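Local atomic coordinates of carboxylesterase YbfK (PDB entry 4CCY), a protein that hydrolyses carboxylic esters to an alcohol and a carboxylate, acting as a carboxylesterase of the alpha/beta hydrolase superfamily. Residues W28-E33 against P72-W77; E147-I152 against I232-L237. All coordinates share one frame; numbering follows the deposited sequence.

Contact 1. Residues W28-E33 against P72-W77; sequences WPIESE and PNIAAW
I74 meets W28, P29 and I30, and its side chain, followed outward from the helix, accounts for most of what the helix contributes. CB already lies 4.0 Å from W28 CZ2. There the chain forks. CG2, set between the backbone N and the carbonyl carbon, stands over one indole face, 4.0 Å from the centroid of the five-membered ring and 19° off its normal, which meets the geometry of a CH-pi contact. The same methyl is pressed against the proline ring, and its 3.4 Å to P29 CD is tighter than usual for two carbons. CG1 is anti to the backbone N (chi1 -160°), which carries it just past the rim of the six-membered ring on the same side as CG2, 3.6 Å from W28 CZ2. The tip, CD1, ends 3.9 Å from the same CZ2 atom. I30 CD1 comes near I74 O and, a little farther off, I74 CG1. The next residue, A75, packs its CB against P29 CG at 3.9 Å and against I30 CG2 at 4.1 Å. The side-chain pairs are all apolar. The loop between helix 12-24 and strand 33-37 thus rests against helix 71-80: W28 also touches I47 of strand 42-49, while I74 reaches L59 of strand 56-60 and T83 of strand 82-86.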
loop_
_atom_site.group_PDB
_atom_site.type_symbol
_atom_site.label_atom_id
_atom_site.label_comp_id
_atom_site.label_asym_id
_atom_site.label_seq_id
_atom_site.Cartn_x
_atom_site.Cartn_y
_atom_site.Cartn_z
ATOM N N TRP A 28 14.510 9.234 -3.332
ATOM C CA TRP A 28 13.433 10.123 -3.762
ATOM C C TRP A 28 13.968 11.063 -4.820
ATOM O O TRP A 28 14.873 11.837 -4.546
ATOM C CB TRP A 28 12.883 10.889 -2.570
ATOM C CG TRP A 28 11.393 11.114 -2.601
ATOM C CD1 TRP A 28 10.718 12.295 -2.919
ATOM C CD2 TRP A 28 10.338 10.141 -2.290
ATOM N NE1 TRP A 28 9.362 12.122 -2.835
ATOM C CE2 TRP A 28 9.061 10.854 -2.458
ATOM C CE3 TRP A 28 10.320 8.802 -1.907
ATOM C CZ2 TRP A 28 7.835 10.234 -2.236
ATOM C CZ3 TRP A 28 9.083 8.187 -1.688
ATOM C CH2 TRP A 28 7.867 8.885 -1.860
ATOM N N PRO A 29 13.435 10.985 -6.050
ATOM C CA PRO A 29 13.997 11.669 -7.207
ATOM C C PRO A 29 13.597 13.150 -7.329
ATOM O O PRO A 29 14.107 13.853 -8.205
ATOM C CB PRO A 29 13.396 10.884 -8.373
ATOM C CG PRO A 29 12.028 10.541 -7.880
ATOM C CD PRO A 29 12.226 10.215 -6.414
ATOM N N ILE A 30 12.677 13.605 -6.481
ATOM C CA ILE A 30 12.185 14.983 -6.529
ATOM C C ILE A 30 12.119 15.577 -5.119
ATOM O O ILE A 30 12.277 14.860 -4.131
ATOM C CB ILE A 30 10.801 15.080 -7.226
ATOM C CG1 ILE A 30 9.733 14.322 -6.420
ATOM C CG2 ILE A 30 10.890 14.596 -8.683
ATOM C CD1 ILE A 30 8.350 14.303 -7.046
ATOM N N GLU A 31 11.889 16.886 -5.040
ATOM C CA GLU A 31 11.692 17.583 -3.762
ATOM C C GLU A 31 10.376 17.162 -3.136
ATOM O O GLU A 31 9.430 16.826 -3.843
ATOM C CB GLU A 31 11.689 19.106 -3.969
ATOM C CG GLU A 31 12.952 19.666 -4.601
ATOM C CD GLU A 31 14.200 19.403 -3.768
ATOM O OE1 GLU A 31 14.137 19.533 -2.525
ATOM O OE2 GLU A 31 15.258 19.072 -4.357
ATOM N N SER A 32 10.311 17.181 -1.812
ATOM C CA SER A 32 9.095 16.790 -1.112
ATOM C C SER A 32 9.072 17.354 0.290
ATOM O O SER A 32 10.096 17.793 0.810
ATOM C CB SER A 32 8.983 15.269 -1.045
ATOM O OG SER A 32 10.043 14.751 -0.276
ATOM N N GLU A 33 7.896 17.334 0.897
ATOM C CA GLU A 33 7.709 17.846 2.247
ATOM C C GLU A 33 7.267 16.685 3.116
ATOM O O GLU A 33 6.263 16.050 2.823
ATOM C CB GLU A 33 6.632 18.933 2.264
ATOM C CG GLU A 33 7.004 20.227 1.564
ATOM C CD GLU A 33 5.819 21.174 1.372
ATOM O OE1 GLU A 33 4.653 20.713 1.416
ATOM O OE2 GLU A 33 6.056 22.389 1.165
ATOM N N PRO A 72 10.421 4.789 -7.370
ATOM C CA PRO A 72 10.509 4.732 -8.844
ATOM C C PRO A 72 9.207 5.119 -9.562
ATOM O O PRO A 72 9.136 5.073 -10.784
ATOM C CB PRO A 72 10.836 3.262 -9.107
ATOM C CG PRO A 72 10.205 2.534 -7.968
ATOM C CD PRO A 72 10.122 3.461 -6.796
ATOM N N ASN A 73 8.182 5.481 -8.799
ATOM C CA ASN A 73 6.910 5.893 -9.374
ATOM C C ASN A 73 6.614 7.373 -9.132
ATOM O O ASN A 73 5.833 7.985 -9.863
ATOM C CB ASN A 73 5.797 5.040 -8.788
ATOM C CG ASN A 73 6.205 3.593 -8.643
ATOM O OD1 ASN A 73 6.534 3.161 -7.548
ATOM N ND2 ASN A 73 6.231 2.848 -9.755
ATOM N N ILE A 74 7.254 7.943 -8.112
ATOM C CA ILE A 74 6.844 9.254 -7.616
ATOM C C ILE A 74 7.070 10.412 -8.593
ATOM O O ILE A 74 6.243 11.323 -8.666
ATOM C CB ILE A 74 7.364 9.545 -6.178
ATOM C CG1 ILE A 74 6.545 10.659 -5.523
ATOM C CG2 ILE A 74 8.859 9.802 -6.138
ATOM C CD1 ILE A 74 5.160 10.180 -5.128
ATOM N N ALA A 75 8.154 10.377 -9.361
ATOM C CA ALA A 75 8.379 11.460 -10.335
ATOM C C ALA A 75 7.270 11.510 -11.396
ATOM O O ALA A 75 6.725 12.582 -11.669
ATOM C CB ALA A 75 9.754 11.361 -10.989
ATOM N N ALA A 76 6.931 10.360 -11.978
ATOM C CA ALA A 76 5.857 10.304 -12.989
ATOM C C ALA A 76 4.517 10.828 -12.453
ATOM O O ALA A 76 3.856 11.655 -13.092
ATOM C CB ALA A 76 5.696 8.890 -13.531
ATOM N N TRP A 77 4.131 10.369 -11.263
ATOM C CA TRP A 77 2.819 10.717 -10.722
ATOM C C TRP A 77 2.721 12.117 -10.172
ATOM O O TRP A 77 1.632 12.700 -10.135
ATOM C CB TRP A 77 2.368 9.687 -9.704
ATOM C CG TRP A 77 2.231 8.301 -10.296
ATOM C CD1 TRP A 77 2.048 7.960 -11.643
ATOM C CD2 TRP A 77 2.240 7.024 -9.573
ATOM N NE1 TRP A 77 1.963 6.598 -11.794
ATOM C CE2 TRP A 77 2.069 5.976 -10.589
ATOM C CE3 TRP A 77 2.380 6.656 -8.236
ATOM C CZ2 TRP A 77 2.042 4.631 -10.254
ATOM C CZ3 TRP A 77 2.338 5.300 -7.914
ATOM C CH2 TRP A 77 2.178 4.313 -8.895
#

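Contact 2. Residues E147-I152 against I232-L237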
loop_
_atom_site.group_PDB
_atom_site.type_symbol
_atom_site.label_atom_id
_atom_site.label_comp_id
_atom_site.label_asym_id
_atom_site.label_seq_id
_atom_site.Cartn_x
_atom_site.Cartn_y
_atom_site.Cartn_z
ATOM N N GLU A 147 -12.122 9.827 -5.842
ATOM C CA GLU A 147 -12.193 10.036 -7.290
ATOM C C GLU A 147 -11.994 8.683 -8.011
ATOM O O GLU A 147 -12.955 7.954 -8.221
ATOM C CB GLU A 147 -11.174 11.093 -7.759
ATOM C CG GLU A 147 -11.406 12.534 -7.261
ATOM C CD GLU A 147 -12.745 13.128 -7.708
ATOM O OE1 GLU A 147 -13.217 12.794 -8.812
ATOM O OE2 GLU A 147 -13.343 13.936 -6.964
ATOM N N ARG A 148 -10.749 8.341 -8.356
ATOM C CA ARG A 148 -10.423 7.060 -9.006
ATOM C C ARG A 148 -9.477 6.238 -8.146
ATOM O O ARG A 148 -8.662 6.794 -7.417
ATOM C CB ARG A 148 -9.832 7.286 -10.409
ATOM C CG ARG A 148 -10.796 7.963 -11.376
ATOM C CD ARG A 148 -10.308 7.955 -12.823
ATOM N NE ARG A 148 -11.476 7.844 -13.687
ATOM C CZ ARG A 148 -11.604 7.035 -14.726
ATOM N NH1 ARG A 148 -10.603 6.263 -15.126
ATOM N NH2 ARG A 148 -12.749 7.038 -15.399
ATOM N N ALA A 149 -9.580 4.917 -8.227
ATOM C CA ALA A 149 -8.846 4.053 -7.307
ATOM C C ALA A 149 -7.998 3.023 -8.055
ATOM O O ALA A 149 -8.491 2.361 -8.968
ATOM C CB ALA A 149 -9.807 3.359 -6.352
ATOM N N VAL A 150 -6.735 2.903 -7.647
ATOM C CA VAL A 150 -5.783 1.949 -8.226
ATOM C C VAL A 150 -5.334 0.946 -7.165
ATOM O O VAL A 150 -4.747 1.319 -6.138
ATOM C CB VAL A 150 -4.525 2.644 -8.805
ATOM C CG1 VAL A 150 -3.579 1.615 -9.418
ATOM C CG2 VAL A 150 -4.891 3.707 -9.832
ATOM N N VAL A 151 -5.589 -0.328 -7.430
ATOM C CA VAL A 151 -5.283 -1.394 -6.497
ATOM C C VAL A 151 -4.263 -2.355 -7.118
ATOM O O VAL A 151 -4.563 -3.051 -8.090
ATOM C CB VAL A 151 -6.579 -2.132 -6.105
ATOM C CG1 VAL A 151 -6.293 -3.320 -5.195
ATOM C CG2 VAL A 151 -7.560 -1.161 -5.449
ATOM N N ILE A 152 -3.059 -2.381 -6.556
ATOM C CA ILE A 152 -1.958 -3.208 -7.095
ATOM C C ILE A 152 -1.579 -4.332 -6.121
ATOM O O ILE A 152 -1.276 -4.070 -4.961
ATOM C CB ILE A 152 -0.692 -2.364 -7.443
ATOM C CG1 ILE A 152 -1.044 -1.116 -8.271
ATOM C CG2 ILE A 152 0.354 -3.212 -8.173
ATOM C CD1 ILE A 152 0.091 -0.110 -8.391
ATOM N N ILE A 232 -19.525 -1.759 -5.456
ATOM C CA ILE A 232 -18.530 -0.722 -5.767
ATOM C C ILE A 232 -19.061 0.246 -6.834
ATOM O O ILE A 232 -19.533 -0.181 -7.893
ATOM C CB ILE A 232 -17.179 -1.339 -6.214
ATOM C CG1 ILE A 232 -16.518 -2.061 -5.032
ATOM C CG2 ILE A 232 -16.261 -0.279 -6.834
ATOM C CD1 ILE A 232 -15.404 -3.009 -5.414
ATOM N N GLN A 233 -18.972 1.540 -6.530
ATOM C CA GLN A 233 -19.514 2.608 -7.357
ATOM C C GLN A 233 -18.464 3.637 -7.804
ATOM O O GLN A 233 -18.831 4.769 -8.143
ATOM C CB GLN A 233 -20.670 3.328 -6.611
ATOM C CG GLN A 233 -20.286 3.952 -5.266
ATOM C CD GLN A 233 -21.430 4.687 -4.575
ATOM O OE1 GLN A 233 -22.338 4.066 -4.026
ATOM N NE2 GLN A 233 -21.372 6.027 -4.572
ATOM N N VAL A 234 -17.179 3.272 -7.784
ATOM C CA VAL A 234 -16.113 4.173 -8.281
ATOM C C VAL A 234 -15.222 3.434 -9.284
ATOM O O VAL A 234 -15.152 2.206 -9.242
ATOM C CB VAL A 234 -15.235 4.784 -7.145
ATOM C CG1 VAL A 234 -16.088 5.307 -5.985
ATOM C CG2 VAL A 234 -14.181 3.799 -6.647
ATOM N N PRO A 235 -14.552 4.172 -10.195
ATOM C CA PRO A 235 -13.634 3.517 -11.128
ATOM C C PRO A 235 -12.427 2.903 -10.425
ATOM O O PRO A 235 -11.700 3.594 -9.687
ATOM C CB PRO A 235 -13.178 4.658 -12.045
ATOM C CG PRO A 235 -14.226 5.718 -11.898
ATOM C CD PRO A 235 -14.691 5.613 -10.477
ATOM N N VAL A 236 -12.217 1.612 -10.674
ATOM C CA VAL A 236 -11.126 0.871 -10.090
ATOM C C VAL A 236 -10.222 0.345 -11.210
ATOM O O VAL A 236 -10.712 -0.186 -12.216
ATOM C CB VAL A 236 -11.642 -0.296 -9.200
ATOM C CG1 VAL A 236 -10.507 -1.211 -8.739
ATOM C CG2 VAL A 236 -12.418 0.237 -7.997
ATOM N N LEU A 237 -8.913 0.524 -11.030
ATOM C CA LEU A 237 -7.900 -0.195 -11.797
ATOM C C LEU A 237 -7.242 -1.238 -10.889
ATOM O O LEU A 237 -6.686 -0.890 -9.838
ATOM C CB LEU A 237 -6.837 0.767 -12.343
ATOM C CG LEU A 237 -5.563 0.110 -12.890
ATOM C CD1 LEU A 237 -5.820 -0.712 -14.160
ATOM C CD2 LEU A 237 -4.488 1.151 -13.130
#
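A149 and V151 are joined to P235 and L237 by three backbone hydrogen bonds. A149 N donates to P235 O at 2.9 Å, L237 N returns a bond to A149 O at 2.8 Å, and V151 N gives to L237 O at 2.7 Å with an N-H...O angle of 177°. Two CA-H...O contacts reinforce the ladder: V236 CA lies 3.2 Å from A149 O, and V150 CA comes close to L237 O, so each of these carbonyl oxygens meets both an N-H and a CA-H.

A149 bonds through N to P235 and through O to L237, the residues flanking its bridge partner V236, which marks the strands as parallel; V150 pairs with L237. Strand 146-152 also pairs in parallel with strand 123-128, which places this ladder within the central sheet of the alpha/beta hydrolase fold.

Apolar contacts divide between the two faces. V150 and L237 run side by side, V150 CG1 being 3.8 Å from L237 CD2, and F290 and V287 of helix 280-290 cover V150. A149 and V236 lie on the other face, where A149 also touches I135 and L139 of helix 130-141.

At the start of the pairing the R148 chain bends at chi3 (146°) and packs one guanidinium face against the saturated P235 ring, R148 CZ 3.9 Å from P235 CB; NH1 bonds to F290 O, and the group makes a cation-pi contact with F290. An alanine here would probably uncover the P235 ring and deprive F290 of both donor and cation.

Contact 1 is a surface contact, with one of its five touching residues buried, whereas contact 2 is a buried strand pair, with six of nine; their centres lie 16 and 14 Å from the centre of the chain. The two centres are 22 Å apart and their nearest atoms about 5 Å, without touching. In sequence they follow in series, 28-33 and 72-77 both preceding 147-152. Helix 280-290 links them: N284 bonds to P72 and N73, and V287 touches both W77 and V150. The active site concerns contact 2 more closely. The side chain of V151 is about 9 Å from that of S129 and about 10 Å from that of H273, both assigned to the charge relay by similarity; contact 1 lies away from the annotated sites.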